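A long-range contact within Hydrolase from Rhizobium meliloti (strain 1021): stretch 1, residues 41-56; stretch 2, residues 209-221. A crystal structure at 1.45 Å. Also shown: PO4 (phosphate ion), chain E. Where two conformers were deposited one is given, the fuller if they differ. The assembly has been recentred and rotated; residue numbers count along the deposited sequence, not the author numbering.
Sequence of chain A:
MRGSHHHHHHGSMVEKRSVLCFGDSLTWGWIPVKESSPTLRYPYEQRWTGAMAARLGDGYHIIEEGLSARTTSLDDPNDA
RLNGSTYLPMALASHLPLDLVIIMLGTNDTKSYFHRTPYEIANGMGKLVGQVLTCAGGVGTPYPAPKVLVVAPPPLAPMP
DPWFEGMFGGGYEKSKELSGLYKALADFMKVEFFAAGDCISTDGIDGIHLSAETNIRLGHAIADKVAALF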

# COMPACT_ATOMS: atom_id res chain seq x y z
N ARG A 41 10.25 26.44 24.35
CA ARG A 41 8.88 26.88 24.11
C ARG A 41 8.56 28.12 24.94
O ARG A 41 8.92 28.21 26.12
N TYR A 42 7.87 29.07 24.32
CA TYR A 42 7.37 30.21 25.08
C TYR A 42 6.42 29.72 26.17
O TYR A 42 5.65 28.78 25.94
N PRO A 43 6.41 30.33 27.35
CA PRO A 43 5.34 30.04 28.31
C PRO A 43 3.99 30.47 27.76
O PRO A 43 3.90 31.32 26.87
N TYR A 44 2.94 29.87 28.32
CA TYR A 44 1.59 30.04 27.79
C TYR A 44 1.22 31.51 27.61
O TYR A 44 0.65 31.88 26.58
N GLU A 45 1.55 32.36 28.59
CA GLU A 45 1.13 33.76 28.50
C GLU A 45 1.92 34.56 27.48
O GLU A 45 1.57 35.71 27.24
N GLN A 46 2.93 33.97 26.85
CA GLN A 46 3.68 34.61 25.78
C GLN A 46 3.41 33.95 24.44
O GLN A 46 4.10 34.26 23.45
N ARG A 47 2.46 33.02 24.39
CA ARG A 47 1.99 32.42 23.16
C ARG A 47 0.76 33.19 22.68
O ARG A 47 0.05 33.81 23.47
N TRP A 48 0.51 33.15 21.37
CA TRP A 48 -0.68 33.85 20.89
C TRP A 48 -1.94 33.23 21.47
O TRP A 48 -2.88 33.95 21.82
N THR A 49 -1.94 31.91 21.67
CA THR A 49 -3.09 31.23 22.24
C THR A 49 -3.39 31.73 23.65
O THR A 49 -4.55 32.01 23.99
N GLY A 50 -2.36 31.86 24.49
CA GLY A 50 -2.58 32.30 25.86
C GLY A 50 -2.96 33.76 25.95
O GLY A 50 -3.76 34.16 26.81
N ALA A 51 -2.38 34.58 25.08
CA ALA A 51 -2.77 35.99 24.97
C ALA A 51 -4.20 36.15 24.47
O ALA A 51 -4.93 37.03 24.94
N MET A 52 -4.61 35.33 23.50
CA MET A 52 -6.00 35.35 23.04
C MET A 52 -6.93 34.93 24.17
O MET A 52 -7.98 35.58 24.40
N ALA A 53 -6.56 33.88 24.91
CA ALA A 53 -7.40 33.42 26.02
C ALA A 53 -7.56 34.49 27.09
O ALA A 53 -8.65 34.65 27.67
N ALA A 54 -6.48 35.22 27.40
CA ALA A 54 -6.56 36.27 28.40
C ALA A 54 -7.55 37.36 27.98
O ALA A 54 -8.36 37.82 28.79
N ARG A 55 -7.50 37.78 26.71
CA ARG A 55 -8.42 38.81 26.24
C ARG A 55 -9.86 38.29 26.19
O ARG A 55 -10.80 39.02 26.52
N LEU A 56 -10.05 37.02 25.82
CA LEU A 56 -11.39 36.46 25.70
C LEU A 56 -12.09 36.31 27.05
O LEU A 56 -13.30 36.53 27.15
N HIS A 209 10.16 32.65 12.96
CA HIS A 209 9.35 32.64 14.17
C HIS A 209 9.18 34.06 14.72
O HIS A 209 9.66 35.04 14.14
N LEU A 210 8.44 34.17 15.83
CA LEU A 210 7.95 35.45 16.33
C LEU A 210 8.42 35.72 17.75
O LEU A 210 8.70 34.80 18.53
N SER A 211 8.53 37.00 18.08
CA SER A 211 8.82 37.45 19.43
C SER A 211 7.60 37.31 20.32
O SER A 211 6.46 37.20 19.85
N ALA A 212 7.83 37.36 21.64
CA ALA A 212 6.72 37.32 22.59
C ALA A 212 5.75 38.47 22.37
O ALA A 212 4.52 38.28 22.39
N GLU A 213 6.27 39.70 22.19
CA GLU A 213 5.35 40.83 22.06
C GLU A 213 4.48 40.70 20.82
O GLU A 213 3.30 41.10 20.83
N THR A 214 5.04 40.15 19.74
CA THR A 214 4.26 39.92 18.53
C THR A 214 3.23 38.81 18.73
O THR A 214 2.11 38.91 18.22
N ASN A 215 3.58 37.74 19.46
CA ASN A 215 2.58 36.73 19.82
C ASN A 215 1.42 37.35 20.59
O ASN A 215 0.26 36.98 20.40
N ILE A 216 1.73 38.29 21.50
CA ILE A 216 0.69 38.90 22.31
C ILE A 216 -0.19 39.81 21.47
O ILE A 216 -1.42 39.76 21.55
N ARG A 217 0.43 40.64 20.61
CA ARG A 217 -0.37 41.45 19.70
C ARG A 217 -1.25 40.58 18.81
O ARG A 217 -2.44 40.88 18.61
N LEU A 218 -0.70 39.47 18.30
CA LEU A 218 -1.46 38.58 17.43
C LEU A 218 -2.64 37.96 18.17
O LEU A 218 -3.75 37.89 17.63
N GLY A 219 -2.41 37.48 19.39
CA GLY A 219 -3.49 36.87 20.15
C GLY A 219 -4.59 37.85 20.50
O GLY A 219 -5.77 37.51 20.48
N HIS A 220 -4.22 39.09 20.83
CA HIS A 220 -5.25 40.09 21.08
C HIS A 220 -6.10 40.33 19.84
O HIS A 220 -7.34 40.41 19.93
N ALA A 221 -5.47 40.41 18.66
CA ALA A 221 -6.23 40.69 17.45
C ALA A 221 -7.11 39.51 17.07
O ALA A 221 -8.24 39.71 16.58

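Two helices can pack at very short range when small residues line the crossing and polar side chains secure its ends, and the contact between residues 41-56 and 209-221 of this hydrolase illustrates the principle. The axes of helix 48-56 and helix 212-221 approach to 7.1 Å and cross at -45°, and the two stretches together bury 687 Å².

Stretch 2 opens with His209, whose chi1 is m. Its ring makes no contact with stretch 1 and serves a bound group instead: His209 NE2 donates to O3 of the phosphate ion at 2.6 Å, the oxygen lying near the ring plane. The phosphate probably comes from the crystallisation liquor. At Leu210 it is the backbone that matters most. Tyr42, an m rotamer pointing toward stretch 2, extends its ring so that Tyr42 OH donates to Leu210 O at 2.6 Å, giving a buried hydroxyl a carbonyl partner just before the helix begins. Ser211, with chi1 p, turns away from stretch 1 and caps its own helix, its OG accepting from Thr214 N at 3.2 Å.

The first helical residue, Ala212, touches two larger side chains. Its CB lies 3.8 Å from Tyr42 CE1 and 3.7 Å from Gln46 CD, the latter side chain running out in an m, t conformation. Glu213 points away, and Thr214 is out of reach, so the next contact comes one turn on from Ser211, at Asn215. Asn215 points toward stretch 1 with chi1 m, and its amide ND2 donates to Gln46 O at 3.0 Å. This bond ties the new helix to the end of the 3-10 segment 44-46; Asn215 ND2 also lies 3.5 Å from Tyr42 CD2. Asn215 O, meanwhile, receives a CA-H...O contact from Trp48 CA at 3.3 Å.

Ile216 leaves its backbone sideways, but the end of its m, t side chain comes nearer, with CG1 4.2 Å from Ala51 CB and 4.0 Å from Glu45 O. Arg217 points away. Leu218, a t, p rotamer, sets CD2 4.0 Å from Trp48 CB, while the p rotamer of Trp48 carries the indole away from stretch 2.

Gly219 shows most clearly why the crossing can be so tight. Its CA is 4.1 Å from Met52 CA, and a CB here would clash with Trp48 O, Met52 N and Ala51 CB. Without one, the backbones meet through paired CA-H...O contacts, Gly219 CA to Trp48 O and Met52 CA to Gly219 O, both 3.4 Å. Ala51, pointing toward stretch 2, fits as a knob among Asn215, Ile216, Gly219 and His220.

His220, chi1 m, has the largest area covered by the opposing stretch. Its CD2 approaches Ala51 O at 3.5 Å near the ring plane, while one ring face receives the guanidinium of Arg55, stacked flat with centres 4.5 Å apart and planes at 21°. Arg55 reaches it through a t, p start, closing the contact at its exposed end; Ala221 points away.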

# COMPACT_ATOMS: atom_id res chain seq x y z
CB ARG A 41 7.91 25.76 24.52
CG ARG A 41 6.49 25.92 23.98
CD ARG A 41 5.63 24.75 24.44
NE ARG A 41 4.32 24.80 23.82
CZ ARG A 41 3.33 23.97 24.09
NH1 ARG A 41 3.51 22.98 24.97
NH2 ARG A 41 2.17 24.12 23.45
CB TYR A 42 6.59 31.18 24.18
CG TYR A 42 7.43 32.10 23.33
CD1 TYR A 42 8.15 33.13 23.90
CD2 TYR A 42 7.48 31.95 21.94
CE1 TYR A 42 8.91 33.98 23.13
CE2 TYR A 42 8.23 32.81 21.16
CZ TYR A 42 8.94 33.81 21.75
OH TYR A 42 9.71 34.65 20.96
CB PRO A 43 5.74 30.85 29.55
CG PRO A 43 6.55 31.96 29.02
CD PRO A 43 7.28 31.43 27.81
CB TYR A 44 0.61 29.35 28.74
CG TYR A 44 -0.84 29.38 28.32
CD1 TYR A 44 -1.25 28.84 27.11
CD2 TYR A 44 -1.79 29.95 29.14
CE1 TYR A 44 -2.57 28.85 26.74
CE2 TYR A 44 -3.14 29.95 28.78
CZ TYR A 44 -3.52 29.40 27.58
OH TYR A 44 -4.84 29.40 27.20
CB GLU A 45 1.18 34.43 29.88
CG GLU A 45 0.18 33.86 30.89
CD GLU A 45 -1.28 33.88 30.41
OE1 GLU A 45 -1.62 34.59 29.44
OE2 GLU A 45 -2.10 33.16 31.02
CB GLN A 46 5.17 34.59 26.11
CG GLN A 46 5.55 35.57 27.21
CD GLN A 46 7.03 35.70 27.37
OE1 GLN A 46 7.78 34.77 27.06
NE2 GLN A 46 7.49 36.86 27.84
CB ARG A 47 1.61 30.96 23.39
CG ARG A 47 2.69 30.15 24.10
CD ARG A 47 2.70 28.67 23.75
NE ARG A 47 1.81 27.84 24.56
CZ ARG A 47 2.17 27.13 25.63
NH1 ARG A 47 3.42 27.17 26.12
NH2 ARG A 47 1.26 26.40 26.26
CB TRP A 48 -0.71 33.94 19.36
CG TRP A 48 -1.11 32.69 18.57
CD1 TRP A 48 -0.25 31.89 17.85
CD2 TRP A 48 -2.42 32.18 18.33
NE1 TRP A 48 -0.96 30.91 17.20
CE2 TRP A 48 -2.29 31.06 17.48
CE3 TRP A 48 -3.70 32.54 18.78
CZ2 TRP A 48 -3.39 30.30 17.07
CZ3 TRP A 48 -4.79 31.80 18.35
CH2 TRP A 48 -4.63 30.68 17.51
CB THR A 49 -2.78 29.74 22.25
OG1 THR A 49 -1.49 29.56 22.84
CG2 THR A 49 -2.79 29.15 20.81
CB ALA A 51 -1.78 36.72 24.05
CB MET A 52 -6.17 34.42 21.84
CG MET A 52 -7.57 34.45 21.24
SD MET A 52 -7.96 33.08 20.14
CE MET A 52 -7.84 31.67 21.23
CB ALA A 53 -6.81 32.14 26.62
CB ALA A 54 -5.18 36.87 28.63
CB ARG A 55 -7.97 39.29 24.85
CG ARG A 55 -8.81 40.40 24.24
CD ARG A 55 -8.39 41.79 24.74
NE ARG A 55 -8.19 42.72 23.63
CZ ARG A 55 -7.23 43.63 23.56
NH1 ARG A 55 -6.34 43.75 24.54
NH2 ARG A 55 -7.15 44.42 22.50
CB LEU A 56 -11.34 35.13 24.95
CG LEU A 56 -11.08 35.22 23.45
CD1 LEU A 56 -10.87 33.83 22.87
CD2 LEU A 56 -12.24 35.91 22.74
CB HIS A 209 9.94 31.64 15.17
CG HIS A 209 10.13 30.27 14.59
ND1 HIS A 209 11.35 29.78 14.20
CD2 HIS A 209 9.23 29.30 14.31
CE1 HIS A 209 11.20 28.55 13.72
NE2 HIS A 209 9.92 28.25 13.75
CB LEU A 210 6.41 35.48 16.29
CG LEU A 210 5.67 34.99 15.05
CD1 LEU A 210 4.18 34.93 15.35
CD2 LEU A 210 5.97 35.90 13.91
CB SER A 211 9.27 38.91 19.40
OG SER A 211 8.19 39.78 19.13
CB ALA A 212 7.24 37.31 24.03
CB GLU A 213 6.09 42.18 22.11
CG GLU A 213 7.15 42.43 21.03
CD GLU A 213 6.59 42.97 19.72
OE1 GLU A 213 7.33 42.96 18.72
OE2 GLU A 213 5.43 43.44 19.67
CB THR A 214 5.21 39.61 17.36
OG1 THR A 214 5.81 40.84 16.92
CG2 THR A 214 4.47 38.99 16.18
CB ASN A 215 3.20 35.64 20.69
CG ASN A 215 4.04 34.66 19.90
OD1 ASN A 215 3.93 34.52 18.66
ND2 ASN A 215 4.88 33.94 20.61
CB ILE A 216 1.33 39.63 23.51
CG1 ILE A 216 1.95 38.59 24.45
CG2 ILE A 216 0.32 40.53 24.23
CD1 ILE A 216 2.87 39.17 25.48
CB ARG A 217 0.52 42.38 18.87
CG ARG A 217 -0.14 43.01 17.65
CD ARG A 217 0.40 44.41 17.37
NE ARG A 217 0.38 44.78 15.95
CZ ARG A 217 -0.46 45.65 15.39
NH1 ARG A 217 -1.37 46.28 16.11
NH2 ARG A 217 -0.37 45.91 14.09
CB LEU A 218 -0.55 37.47 16.90
CG LEU A 218 -1.20 36.42 16.00
CD1 LEU A 218 -1.81 37.04 14.77
CD2 LEU A 218 -0.19 35.33 15.64
CB HIS A 220 -4.61 41.37 21.58
CG HIS A 220 -4.00 41.25 22.94
ND1 HIS A 220 -3.24 42.24 23.51
CD2 HIS A 220 -4.02 40.23 23.83
CE1 HIS A 220 -2.83 41.85 24.70
NE2 HIS A 220 -3.29 40.63 24.92
CB ALA A 221 -5.29 41.06 16.31
P PO4 E . 8.19 25.72 11.82
O1 PO4 E . 6.79 25.21 12.06
O2 PO4 E . 8.11 27.00 11.03
O3 PO4 E . 9.08 25.88 13.03
O4 PO4 E . 9.01 24.71 11.09